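Local coordinates for protein dihydrodipicolinate synthase (PDB 1XL9) that probably catalyses the condensation of pyruvate with aspartate semialdehyde that opens the lysine and dipicolinate branch of aspartate metabolism, at residues Gly14-Ala19 with Glu224-Ile229; Thr18-Pro23 with Lys37-Leu42; Leu139-Tyr144 with Ile165-Ala170; Ser155-Val160 with Ile185-Asp190. All coordinates share one frame; numbering follows the deposited sequence.

Contact 1: Gly14-Ala19 with Glu224-Ile229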
loop_
_atom_site.group_PDB
_atom_site.type_symbol
_atom_site.label_atom_id
_atom_site.label_comp_id
_atom_site.label_asym_id
_atom_site.label_seq_id
_atom_site.Cartn_x
_atom_site.Cartn_y
_atom_site.Cartn_z
ATOM N N GLY A 14 14.228 -3.994 31.004
ATOM C CA GLY A 14 14.546 -2.572 31.037
ATOM C C GLY A 14 14.122 -1.696 29.844
ATOM O O GLY A 14 13.247 -2.048 29.071
ATOM N N THR A 15 14.766 -0.533 29.713
ATOM C CA THR A 15 14.421 0.450 28.676
ATOM C C THR A 15 14.941 0.155 27.272
ATOM O O THR A 15 14.237 0.386 26.308
ATOM C CB THR A 15 14.863 1.905 29.089
ATOM O OG1 THR A 15 16.237 1.904 29.503
ATOM C CG2 THR A 15 14.017 2.393 30.240
ATOM N N ILE A 16 16.162 -0.363 27.160
ATOM C CA ILE A 16 16.810 -0.603 25.871
ATOM C C ILE A 16 17.339 -2.049 25.712
ATOM O O ILE A 16 18.495 -2.313 26.028
ATOM C CB ILE A 16 17.994 0.410 25.614
ATOM C CG1 ILE A 16 17.558 1.856 25.852
ATOM C CG2 ILE A 16 18.508 0.284 24.209
ATOM C CD1 ILE A 16 18.578 2.911 25.351
ATOM N N ALA A 17 16.502 -2.974 25.201
ATOM C CA ALA A 17 16.994 -4.297 24.728
ATOM C C ALA A 17 17.709 -4.058 23.394
ATOM O O ALA A 17 17.182 -3.366 22.545
ATOM C CB ALA A 17 15.858 -5.293 24.572
ATOM N N THR A 18 18.934 -4.539 23.224
ATOM C CA THR A 18 19.626 -4.363 21.961
ATOM C C THR A 18 19.518 -5.635 21.128
ATOM O O THR A 18 19.817 -6.728 21.608
ATOM C CB THR A 18 21.093 -3.931 22.176
ATOM O OG1 THR A 18 21.076 -2.710 22.893
ATOM C CG2 THR A 18 21.816 -3.719 20.881
ATOM N N ALA A 19 19.024 -5.468 19.903
ATOM C CA ALA A 19 19.044 -6.491 18.865
ATOM C C ALA A 19 20.442 -6.631 18.291
ATOM O O ALA A 19 20.814 -5.892 17.360
ATOM C CB ALA A 19 18.047 -6.131 17.781
ATOM N N GLU A 224 23.145 8.074 24.365
ATOM C CA GLU A 224 22.283 9.199 24.021
ATOM C C GLU A 224 20.811 8.826 24.165
ATOM O O GLU A 224 19.997 9.631 24.650
ATOM C CB GLU A 224 22.601 9.683 22.615
ATOM C CG GLU A 224 23.964 10.360 22.507
ATOM C CD GLU A 224 25.104 9.380 22.269
ATOM O OE1 GLU A 224 24.949 8.179 22.618
ATOM O OE2 GLU A 224 26.154 9.815 21.737
ATOM N N MET A 225 20.473 7.600 23.778
ATOM C CA MET A 225 19.104 7.072 23.953
ATOM C C MET A 225 18.677 6.990 25.393
ATOM O O MET A 225 17.544 7.291 25.749
ATOM C CB MET A 225 18.990 5.681 23.334
ATOM C CG MET A 225 19.210 5.666 21.786
ATOM S SD MET A 225 19.095 4.025 21.027
ATOM C CE MET A 225 17.375 3.690 21.339
ATOM N N GLN A 226 19.605 6.589 26.235
ATOM C CA GLN A 226 19.355 6.439 27.666
ATOM C C GLN A 226 19.196 7.846 28.289
ATOM O O GLN A 226 18.320 8.085 29.120
ATOM C CB GLN A 226 20.544 5.669 28.243
ATOM C CG GLN A 226 20.267 4.543 29.217
ATOM C CD GLN A 226 18.968 3.703 28.996
ATOM O OE1 GLN A 226 19.035 2.493 28.714
ATOM N NE2 GLN A 226 17.810 4.318 29.240
ATOM N N GLU A 227 20.025 8.779 27.809
ATOM C CA GLU A 227 19.939 10.218 28.114
ATOM C C GLU A 227 18.555 10.811 27.770
ATOM O O GLU A 227 17.869 11.393 28.641
ATOM C CB GLU A 227 21.033 10.967 27.319
ATOM C CG GLU A 227 21.940 11.845 28.129
ATOM C CD GLU A 227 22.539 13.025 27.314
ATOM O OE1 GLU A 227 22.371 14.185 27.779
ATOM O OE2 GLU A 227 23.151 12.811 26.215
ATOM N N MET A 228 18.147 10.622 26.507
ATOM C CA MET A 228 16.824 10.991 26.020
ATOM C C MET A 228 15.673 10.399 26.844
ATOM O O MET A 228 14.705 11.099 27.166
ATOM C CB MET A 228 16.665 10.540 24.565
ATOM C CG MET A 228 15.324 10.862 23.950
ATOM S SD MET A 228 14.996 10.095 22.369
ATOM C CE MET A 228 14.207 8.558 22.977
ATOM N N ILE A 229 15.737 9.111 27.139
ATOM C CA ILE A 229 14.642 8.463 27.873
ATOM C C ILE A 229 14.512 9.068 29.266
ATOM O O ILE A 229 13.407 9.362 29.725
ATOM C CB ILE A 229 14.846 6.941 27.951
ATOM C CG1 ILE A 229 14.566 6.315 26.584
ATOM C CG2 ILE A 229 13.957 6.295 29.071
ATOM C CD1 ILE A 229 14.754 4.790 26.552
#

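Contact 2: Thr18-Pro23 with Lys37-Leu42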
loop_
_atom_site.group_PDB
_atom_site.type_symbol
_atom_site.label_atom_id
_atom_site.label_comp_id
_atom_site.label_asym_id
_atom_site.label_seq_id
_atom_site.Cartn_x
_atom_site.Cartn_y
_atom_site.Cartn_z
ATOM N N THR A 18 18.934 -4.539 23.224
ATOM C CA THR A 18 19.626 -4.363 21.961
ATOM C C THR A 18 19.518 -5.635 21.128
ATOM O O THR A 18 19.817 -6.728 21.608
ATOM C CB THR A 18 21.093 -3.931 22.176
ATOM O OG1 THR A 18 21.076 -2.710 22.893
ATOM C CG2 THR A 18 21.816 -3.719 20.881
ATOM N N ALA A 19 19.024 -5.468 19.903
ATOM C CA ALA A 19 19.044 -6.491 18.865
ATOM C C ALA A 19 20.442 -6.631 18.291
ATOM O O ALA A 19 20.814 -5.892 17.360
ATOM C CB ALA A 19 18.047 -6.131 17.781
ATOM N N MET A 20 21.223 -7.557 18.854
ATOM C CA MET A 20 22.643 -7.632 18.597
ATOM C C MET A 20 23.062 -8.345 17.288
ATOM O O MET A 20 22.557 -9.435 16.901
ATOM C CB MET A 20 23.350 -8.240 19.808
ATOM C CG MET A 20 24.883 -8.114 19.837
ATOM S SD MET A 20 25.664 -9.035 21.230
ATOM C CE MET A 20 25.372 -10.703 20.691
ATOM N N VAL A 21 23.969 -7.669 16.566
ATOM C CA VAL A 21 24.577 -8.221 15.388
ATOM C C VAL A 21 25.443 -9.390 15.833
ATOM O O VAL A 21 25.848 -9.471 16.985
ATOM C CB VAL A 21 25.472 -7.191 14.585
ATOM C CG1 VAL A 21 24.659 -5.928 14.186
ATOM C CG2 VAL A 21 26.686 -6.819 15.392
ATOM N N THR A 22 25.767 -10.257 14.882
ATOM C CA THR A 22 26.652 -11.415 15.100
ATOM C C THR A 22 27.950 -11.111 14.340
ATOM O O THR A 22 27.947 -11.114 13.131
ATOM C CB THR A 22 26.000 -12.685 14.564
ATOM O OG1 THR A 22 24.786 -12.902 15.289
ATOM C CG2 THR A 22 26.921 -13.855 14.710
ATOM N N PRO A 23 29.047 -10.810 15.070
ATOM C CA PRO A 23 30.357 -10.607 14.429
ATOM C C PRO A 23 30.918 -11.802 13.683
ATOM O O PRO A 23 30.987 -12.912 14.235
ATOM C CB PRO A 23 31.279 -10.265 15.612
ATOM C CG PRO A 23 30.325 -9.689 16.672
ATOM C CD PRO A 23 29.121 -10.578 16.536
ATOM N N LYS A 37 33.963 -8.760 23.094
ATOM C CA LYS A 37 34.134 -7.285 23.043
ATOM C C LYS A 37 32.810 -6.500 22.941
ATOM O O LYS A 37 32.545 -5.520 23.679
ATOM C CB LYS A 37 35.007 -6.899 21.836
ATOM C CG LYS A 37 36.459 -7.231 21.962
ATOM C CD LYS A 37 37.382 -6.200 21.165
ATOM C CE LYS A 37 36.923 -4.678 21.303
ATOM N NZ LYS A 37 37.956 -3.607 20.814
ATOM N N LEU A 38 31.977 -6.918 22.006
ATOM C CA LEU A 38 30.671 -6.296 21.802
ATOM C C LEU A 38 29.713 -6.451 23.002
ATOM O O LEU A 38 29.110 -5.514 23.421
ATOM C CB LEU A 38 30.013 -6.891 20.553
ATOM C CG LEU A 38 29.222 -6.034 19.564
ATOM C CD1 LEU A 38 27.974 -6.806 19.235
ATOM C CD2 LEU A 38 28.909 -4.558 19.978
ATOM N N VAL A 39 29.559 -7.633 23.562
ATOM C CA VAL A 39 28.656 -7.777 24.706
ATOM C C VAL A 39 29.022 -6.785 25.825
ATOM O O VAL A 39 28.156 -6.179 26.440
ATOM C CB VAL A 39 28.668 -9.223 25.233
ATOM C CG1 VAL A 39 27.908 -9.343 26.567
ATOM C CG2 VAL A 39 28.066 -10.144 24.199
ATOM N N ASN A 40 30.323 -6.607 26.048
ATOM C CA ASN A 40 30.834 -5.803 27.152
ATOM C C ASN A 40 30.695 -4.294 26.831
ATOM O O ASN A 40 30.376 -3.471 27.709
ATOM C CB ASN A 40 32.310 -6.171 27.427
ATOM C CG ASN A 40 32.479 -7.540 28.156
ATOM O OD1 ASN A 40 31.576 -7.994 28.887
ATOM N ND2 ASN A 40 33.662 -8.178 27.972
ATOM N N TYR A 41 30.945 -3.936 25.579
ATOM C CA TYR A 41 30.684 -2.587 25.129
ATOM C C TYR A 41 29.205 -2.186 25.277
ATOM O O TYR A 41 28.857 -1.125 25.845
ATOM C CB TYR A 41 31.103 -2.466 23.664
ATOM C CG TYR A 41 30.626 -1.199 22.986
ATOM C CD1 TYR A 41 31.394 -0.027 22.993
ATOM C CD2 TYR A 41 29.400 -1.179 22.344
ATOM C CE1 TYR A 41 30.936 1.144 22.339
ATOM C CE2 TYR A 41 28.942 -0.065 21.727
ATOM C CZ TYR A 41 29.708 1.110 21.698
ATOM O OH TYR A 41 29.180 2.202 21.017
ATOM N N LEU A 42 28.336 -3.024 24.743
ATOM C CA LEU A 42 26.900 -2.787 24.862
ATOM C C LEU A 42 26.529 -2.555 26.295
ATOM O O LEU A 42 25.861 -1.577 26.588
ATOM C CB LEU A 42 26.069 -3.951 24.321
ATOM C CG LEU A 42 26.142 -4.171 22.815
ATOM C CD1 LEU A 42 25.252 -5.323 22.500
ATOM C CD2 LEU A 42 25.766 -2.968 21.964
#

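Contact 3: Leu139-Tyr144 with Ile165-Ala170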
loop_
_atom_site.group_PDB
_atom_site.type_symbol
_atom_site.label_atom_id
_atom_site.label_comp_id
_atom_site.label_asym_id
_atom_site.label_seq_id
_atom_site.Cartn_x
_atom_site.Cartn_y
_atom_site.Cartn_z
ATOM N N LEU A 139 10.638 -20.887 30.215
ATOM C CA LEU A 139 11.177 -19.540 30.077
ATOM C C LEU A 139 10.120 -18.506 29.723
ATOM O O LEU A 139 9.123 -18.816 29.057
ATOM C CB LEU A 139 12.250 -19.536 28.980
ATOM C CG LEU A 139 13.743 -19.503 29.350
ATOM C CD1 LEU A 139 14.078 -20.237 30.603
ATOM C CD2 LEU A 139 14.652 -19.970 28.173
ATOM N N PRO A 140 10.357 -17.242 30.111
ATOM C CA PRO A 140 9.597 -16.107 29.552
ATOM C C PRO A 140 9.725 -15.936 28.023
ATOM O O PRO A 140 10.797 -16.179 27.437
ATOM C CB PRO A 140 10.205 -14.899 30.254
ATOM C CG PRO A 140 10.942 -15.415 31.388
ATOM C CD PRO A 140 11.363 -16.799 31.088
ATOM N N VAL A 141 8.640 -15.475 27.415
ATOM C CA VAL A 141 8.471 -15.410 25.965
ATOM C C VAL A 141 8.088 -13.979 25.516
ATOM O O VAL A 141 7.153 -13.430 26.035
ATOM C CB VAL A 141 7.413 -16.435 25.492
ATOM C CG1 VAL A 141 6.982 -16.174 24.069
ATOM C CG2 VAL A 141 7.951 -17.889 25.643
ATOM N N MET A 142 8.842 -13.406 24.577
ATOM C CA MET A 142 8.565 -12.062 24.000
ATOM C C MET A 142 8.110 -12.192 22.524
ATOM O O MET A 142 8.835 -12.674 21.670
ATOM C CB MET A 142 9.778 -11.154 24.140
ATOM C CG MET A 142 9.607 -9.826 23.408
ATOM S SD MET A 142 10.814 -8.586 23.811
ATOM C CE MET A 142 11.882 -8.699 22.413
ATOM N N LEU A 143 6.860 -11.845 22.247
ATOM C CA LEU A 143 6.329 -11.834 20.897
ATOM C C LEU A 143 7.048 -10.742 20.017
ATOM O O LEU A 143 7.661 -9.778 20.523
ATOM C CB LEU A 143 4.821 -11.595 20.981
ATOM C CG LEU A 143 3.835 -12.781 21.045
ATOM C CD1 LEU A 143 4.314 -14.068 21.700
ATOM C CD2 LEU A 143 2.522 -12.334 21.671
ATOM N N TYR A 144 7.004 -10.930 18.706
ATOM C CA TYR A 144 7.640 -9.964 17.769
ATOM C C TYR A 144 6.774 -9.800 16.527
ATOM O O TYR A 144 6.686 -10.707 15.709
ATOM C CB TYR A 144 9.050 -10.429 17.388
ATOM C CG TYR A 144 9.871 -9.557 16.422
ATOM C CD1 TYR A 144 9.642 -8.201 16.248
ATOM C CD2 TYR A 144 10.912 -10.128 15.720
ATOM C CE1 TYR A 144 10.465 -7.427 15.363
ATOM C CE2 TYR A 144 11.714 -9.376 14.833
ATOM C CZ TYR A 144 11.499 -8.050 14.680
ATOM O OH TYR A 144 12.364 -7.399 13.804
ATOM N N ILE A 165 -1.525 -16.077 28.509
ATOM C CA ILE A 165 -0.632 -17.202 28.807
ATOM C C ILE A 165 0.455 -16.728 29.740
ATOM O O ILE A 165 1.027 -15.618 29.586
ATOM C CB ILE A 165 -0.072 -17.816 27.529
ATOM C CG1 ILE A 165 -1.232 -18.442 26.737
ATOM C CG2 ILE A 165 1.004 -18.858 27.841
ATOM C CD1 ILE A 165 -0.983 -18.546 25.279
ATOM N N GLU A 166 0.740 -17.546 30.742
ATOM C CA GLU A 166 1.527 -17.055 31.880
ATOM C C GLU A 166 2.945 -16.696 31.548
ATOM O O GLU A 166 3.438 -15.679 32.064
ATOM C CB GLU A 166 1.499 -18.010 33.066
ATOM C CG GLU A 166 2.031 -19.404 32.833
ATOM C CD GLU A 166 1.694 -20.318 34.044
ATOM O OE1 GLU A 166 2.619 -21.008 34.552
ATOM O OE2 GLU A 166 0.507 -20.292 34.503
ATOM N N ASN A 167 3.602 -17.484 30.677
ATOM C CA ASN A 167 4.990 -17.135 30.319
ATOM C C ASN A 167 5.152 -16.256 29.073
ATOM O O ASN A 167 6.278 -16.033 28.624
ATOM C CB ASN A 167 5.929 -18.359 30.301
ATOM C CG ASN A 167 5.620 -19.338 29.204
ATOM O OD1 ASN A 167 4.445 -19.636 28.950
ATOM N ND2 ASN A 167 6.678 -19.890 28.572
ATOM N N ILE A 168 4.037 -15.709 28.571
ATOM C CA ILE A 168 4.071 -14.761 27.481
ATOM C C ILE A 168 3.877 -13.364 28.085
ATOM O O ILE A 168 2.750 -12.933 28.436
ATOM C CB ILE A 168 3.051 -15.078 26.372
ATOM C CG1 ILE A 168 3.284 -16.497 25.858
ATOM C CG2 ILE A 168 3.184 -14.026 25.209
ATOM C CD1 ILE A 168 2.474 -16.885 24.614
ATOM N N VAL A 169 5.016 -12.672 28.191
ATOM C CA VAL A 169 5.145 -11.513 29.061
ATOM C C VAL A 169 5.455 -10.209 28.344
ATOM O O VAL A 169 5.422 -9.127 28.967
ATOM C CB VAL A 169 6.214 -11.793 30.164
ATOM C CG1 VAL A 169 5.875 -13.106 30.917
ATOM C CG2 VAL A 169 7.615 -11.892 29.596
ATOM N N ALA A 170 5.753 -10.267 27.044
ATOM C CA ALA A 170 6.008 -9.008 26.338
ATOM C C ALA A 170 5.868 -9.133 24.825
ATOM O O ALA A 170 5.527 -10.222 24.320
ATOM C CB ALA A 170 7.352 -8.440 26.741
#

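Contact 4: Ser155-Val160 with Ile185-Asp190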
loop_
_atom_site.group_PDB
_atom_site.type_symbol
_atom_site.label_atom_id
_atom_site.label_comp_id
_atom_site.label_asym_id
_atom_site.label_seq_id
_atom_site.Cartn_x
_atom_site.Cartn_y
_atom_site.Cartn_z
ATOM N N SER A 155 -2.629 -9.371 15.202
ATOM C CA SER A 155 -3.701 -8.458 15.540
ATOM C C SER A 155 -3.725 -8.219 17.033
ATOM O O SER A 155 -3.336 -9.088 17.837
ATOM C CB SER A 155 -5.046 -9.023 15.110
ATOM O OG SER A 155 -5.517 -10.033 16.018
ATOM N N VAL A 156 -4.248 -7.059 17.389
ATOM C CA VAL A 156 -4.371 -6.659 18.759
ATOM C C VAL A 156 -5.126 -7.731 19.560
ATOM O O VAL A 156 -4.683 -8.128 20.623
ATOM C CB VAL A 156 -4.996 -5.269 18.848
ATOM C CG1 VAL A 156 -5.212 -4.858 20.299
ATOM C CG2 VAL A 156 -4.072 -4.246 18.139
ATOM N N ASP A 157 -6.209 -8.278 19.032
ATOM C CA ASP A 157 -6.951 -9.291 19.791
ATOM C C ASP A 157 -6.124 -10.525 20.027
ATOM O O ASP A 157 -6.249 -11.161 21.088
ATOM C CB ASP A 157 -8.278 -9.640 19.110
ATOM C CG ASP A 157 -9.308 -8.488 19.233
ATOM O OD1 ASP A 157 -8.905 -7.281 19.208
ATOM O OD2 ASP A 157 -10.527 -8.782 19.374
ATOM N N THR A 158 -5.282 -10.868 19.041
ATOM C CA THR A 158 -4.471 -12.091 19.122
ATOM C C THR A 158 -3.410 -11.959 20.211
ATOM O O THR A 158 -3.226 -12.842 21.058
ATOM C CB THR A 158 -3.869 -12.399 17.758
ATOM O OG1 THR A 158 -4.937 -12.775 16.898
ATOM C CG2 THR A 158 -2.875 -13.501 17.809
ATOM N N VAL A 159 -2.746 -10.815 20.193
ATOM C CA VAL A 159 -1.776 -10.456 21.212
ATOM C C VAL A 159 -2.384 -10.506 22.633
ATOM O O VAL A 159 -1.722 -10.906 23.575
ATOM C CB VAL A 159 -1.215 -9.050 20.930
ATOM C CG1 VAL A 159 -0.326 -8.593 22.060
ATOM C CG2 VAL A 159 -0.451 -9.025 19.608
ATOM N N VAL A 160 -3.628 -10.075 22.769
ATOM C CA VAL A 160 -4.325 -10.060 24.066
ATOM C C VAL A 160 -4.643 -11.461 24.569
ATOM O O VAL A 160 -4.462 -11.746 25.752
ATOM C CB VAL A 160 -5.606 -9.170 24.025
ATOM C CG1 VAL A 160 -6.488 -9.430 25.235
ATOM C CG2 VAL A 160 -5.218 -7.668 23.958
ATOM N N ILE A 185 -1.560 -2.007 24.929
ATOM C CA ILE A 185 -1.295 -1.586 26.295
ATOM C C ILE A 185 -2.547 -1.472 27.150
ATOM O O ILE A 185 -2.532 -1.835 28.311
ATOM C CB ILE A 185 -0.577 -0.205 26.332
ATOM C CG1 ILE A 185 0.838 -0.297 25.758
ATOM C CG2 ILE A 185 -0.500 0.365 27.792
ATOM C CD1 ILE A 185 1.445 1.016 25.392
ATOM N N GLU A 186 -3.605 -0.908 26.582
ATOM C CA GLU A 186 -4.877 -0.741 27.274
ATOM C C GLU A 186 -5.475 -2.120 27.564
ATOM O O GLU A 186 -5.755 -2.434 28.699
ATOM C CB GLU A 186 -5.869 0.108 26.445
ATOM C CG GLU A 186 -7.315 0.212 27.049
ATOM C CD GLU A 186 -8.263 1.088 26.197
ATOM O OE1 GLU A 186 -9.233 1.717 26.754
ATOM O OE2 GLU A 186 -8.031 1.143 24.968
ATOM N N LYS A 187 -5.593 -2.938 26.529
ATOM C CA LYS A 187 -6.295 -4.196 26.600
ATOM C C LYS A 187 -5.596 -5.364 27.345
ATOM O O LYS A 187 -6.249 -6.309 27.799
ATOM C CB LYS A 187 -6.669 -4.593 25.181
ATOM C CG LYS A 187 -7.769 -3.695 24.604
ATOM C CD LYS A 187 -8.268 -4.183 23.230
ATOM C CE LYS A 187 -9.565 -3.456 22.805
ATOM N NZ LYS A 187 -9.771 -3.487 21.328
ATOM N N THR A 188 -4.280 -5.291 27.482
ATOM C CA THR A 188 -3.536 -6.295 28.240
ATOM C C THR A 188 -3.335 -5.817 29.677
ATOM O O THR A 188 -3.504 -4.636 29.951
ATOM C CB THR A 188 -2.108 -6.511 27.655
ATOM O OG1 THR A 188 -1.339 -5.316 27.830
ATOM C CG2 THR A 188 -2.163 -6.929 26.190
ATOM N N ALA A 189 -2.915 -6.716 30.564
ATOM C CA ALA A 189 -2.727 -6.375 31.965
ATOM C C ALA A 189 -1.445 -5.614 32.135
ATOM O O ALA A 189 -0.655 -5.531 31.217
ATOM C CB ALA A 189 -2.708 -7.618 32.808
ATOM N N ASP A 190 -1.218 -5.071 33.325
ATOM C CA ASP A 190 -0.091 -4.139 33.560
ATOM C C ASP A 190 1.302 -4.785 33.428
ATOM O O ASP A 190 2.302 -4.101 33.037
ATOM C CB ASP A 190 -0.259 -3.452 34.929
ATOM C CG ASP A 190 -1.383 -2.442 34.922
ATOM O OD1 ASP A 190 -1.298 -1.417 34.196
ATOM O OD2 ASP A 190 -2.372 -2.676 35.625
#

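Contact 1: Gly14-Ala19 with Glu224-Ile229
The opening strand of the barrel, 16-20, and the loop residue before it meet helix 218-233 through T15 and I16, which face M225, Q226 and I229. I16 sends its longer branch outward to the helix. With CG1 beside the backbone N (chi1 -50°) and the chain extended beyond it, CD1 is carried up to CB of M225 at 3.5 Å, tighter than a usual carbon-carbon contact. I16 CG1 also lies 4.1 Å from CD1 of I229, one helical turn beyond M225. Helix 218-233 follows the last strand of this TIM barrel, 212-215, which borders strand 16-20, and so the contact lies at the seam where the (beta/alpha)8 ring closes. The axes of strand 16-19 and helix 224-229 approach to 10.9 Å and run roughly antiparallel, at 152°. I213 of strand 212-215 touches both I16 and M225. Further toward the start of the chain, T15 slides past I229 in the opposite direction. T15 CB stands 3.8 Å from I229 CD1, and the methyls T15 CG2 and I229 CG2 are 4.1 Å apart. T15 OG1 meets the amide end of Q226, whose orientation is uncertain.

Contact 2: Thr18-Pro23 with Lys37-Leu42
M20 reaches out from the first strand of the TIM barrel and fits among L38, V39 and L42 on the inner side of the first barrel helix, 32-44. The tightest approach is M20 CG to L38 CD1, 3.4 Å, shorter than ordinary van der Waals contact. L42 CD1 touches the same M20 CG at 3.9 Å, and M20 SD comes within 4.0 Å of V39 CG2. This reach follows from the torsions: CG is anti to the backbone N (chi1 -167°), the chain stays extended to SD, and only the terminal methyl turns aside. M20 and L38 pass each other in opposite directions, whereas M20 meets L42 at a slant.

Two smaller contacts flank the methionine. T18 turns its methyl to the helix, with CG2 4.1 Å from L42 CD1, while its hydroxyl is hydrogen-bonded to T47 and S218. V21 lies across L38 at about a right angle.

Strand 18-20 and helix 37-42 run nearly antiparallel, at 169°, with the axes 11.2 Å apart at closest. That is the geometry of a beta-alpha-beta unit, in which the helix returns the chain to strand 49-52. Helix 64-78 also touches this cluster, V74 meeting M20 and V77 and V78 meeting V39. On the helix, L38 and L42 stand one turn apart, joined by the backbone bond from L42 N to L38 O, 2.9 Å.

Contact 3: Leu139-Tyr144 with Ile165-Ala170
The side-chain amide of N167 holds the carbonyl O of L139 at its edge and has a methyl of V141 over one face. ND2 donates to L139 O at 2.7 Å, and that oxygen lies only 9° out of the amide plane; V141 CG2 sits above the ND2 end, 3.8 Å from that atom. A second bond, to the carbonyl O of A134, also grips ND2 and helps fix the amide's rotation. The group reaches L139 because CG lies between the backbone N and the carbonyl carbon (chi1 67°).

This side-chain bond lies where two neighbouring parallel strands of the TIM barrel begin, 141-145 and 168-173, the second entered through a type I turn at I165-I168. V141 N donates to N167 O at 2.7 Å, a bond that is short but bent, 131° at the hydrogen. V169 N then donates to V141 O at 3.1 Å, and L143 N to A170 O at 3.0 Å. V141 pairs with I168 but M142 with A170: the register slips by one, a beta bulge that takes up V169 as the extra residue.

V141 and I168 lie side by side on one face of the sheet, while M142 and A170 occupy the other. Beyond the bulge, L143 crosses I168 obliquely, bringing L143 CD1 to 3.7 Å from I168 CG2.

Contact 4: Ser155-Val160 with Ile185-Asp190
V160 meets K187 and T188 in a small surface contact between two successive outer helices of the TIM barrel: the first half of helix 156-163 packs against the end of helix 178-187. The evidence for its modest size is 193 Å² of buried surface, supplied mostly by V160, K187 and T188. V160 stands across K187 at about a right angle, its CG2 3.6 Å from K187 CB. The same methyl reaches T188 CG2 at 3.9 Å, while V160 CG1 lies 4.0 Å from the backbone O of K187. Both branches of V160 therefore touch the last turn of the second helix, T188 being the first residue to leave helical geometry.

T188 can offer a methyl here because its hydroxyl is turned back: OG1 lies between its own N and carbonyl carbon (chi1 66°) and is hydrogen-bonded to the carbonyl O of I184.

K187 runs on, extended, past V156, whose CG1 is 4.3 Å from K187 CD. Its ammonium forms a salt bridge with E183, one turn earlier on the same helix. D157 OD1 lies 4.4 Å from K187 NZ, too far for a salt bridge, though the opposite charges probably attract mildly.

All four contacts belong to one TIM barrel. Contacts 1 and 2 share T18 and A19 of strand 16-20; their centres are about 14 Å apart. Contact 3 reaches the same closed sheet, about 21 Å from contact 1, centre to centre. The segments of contacts 3 and 4 alternate along the chain, with nearest atoms about 5 Å apart, without touching. Contacts 2 and 4 lie on opposite sides of the chain's centre, about 31 Å between centres. In this family the active site lies at the C-terminal ends of the strands. Contacts 1 and 3 sit at the starts of their strands, the opposite ends, whereas contact 2 reaches the C-terminal end of strand 16-20.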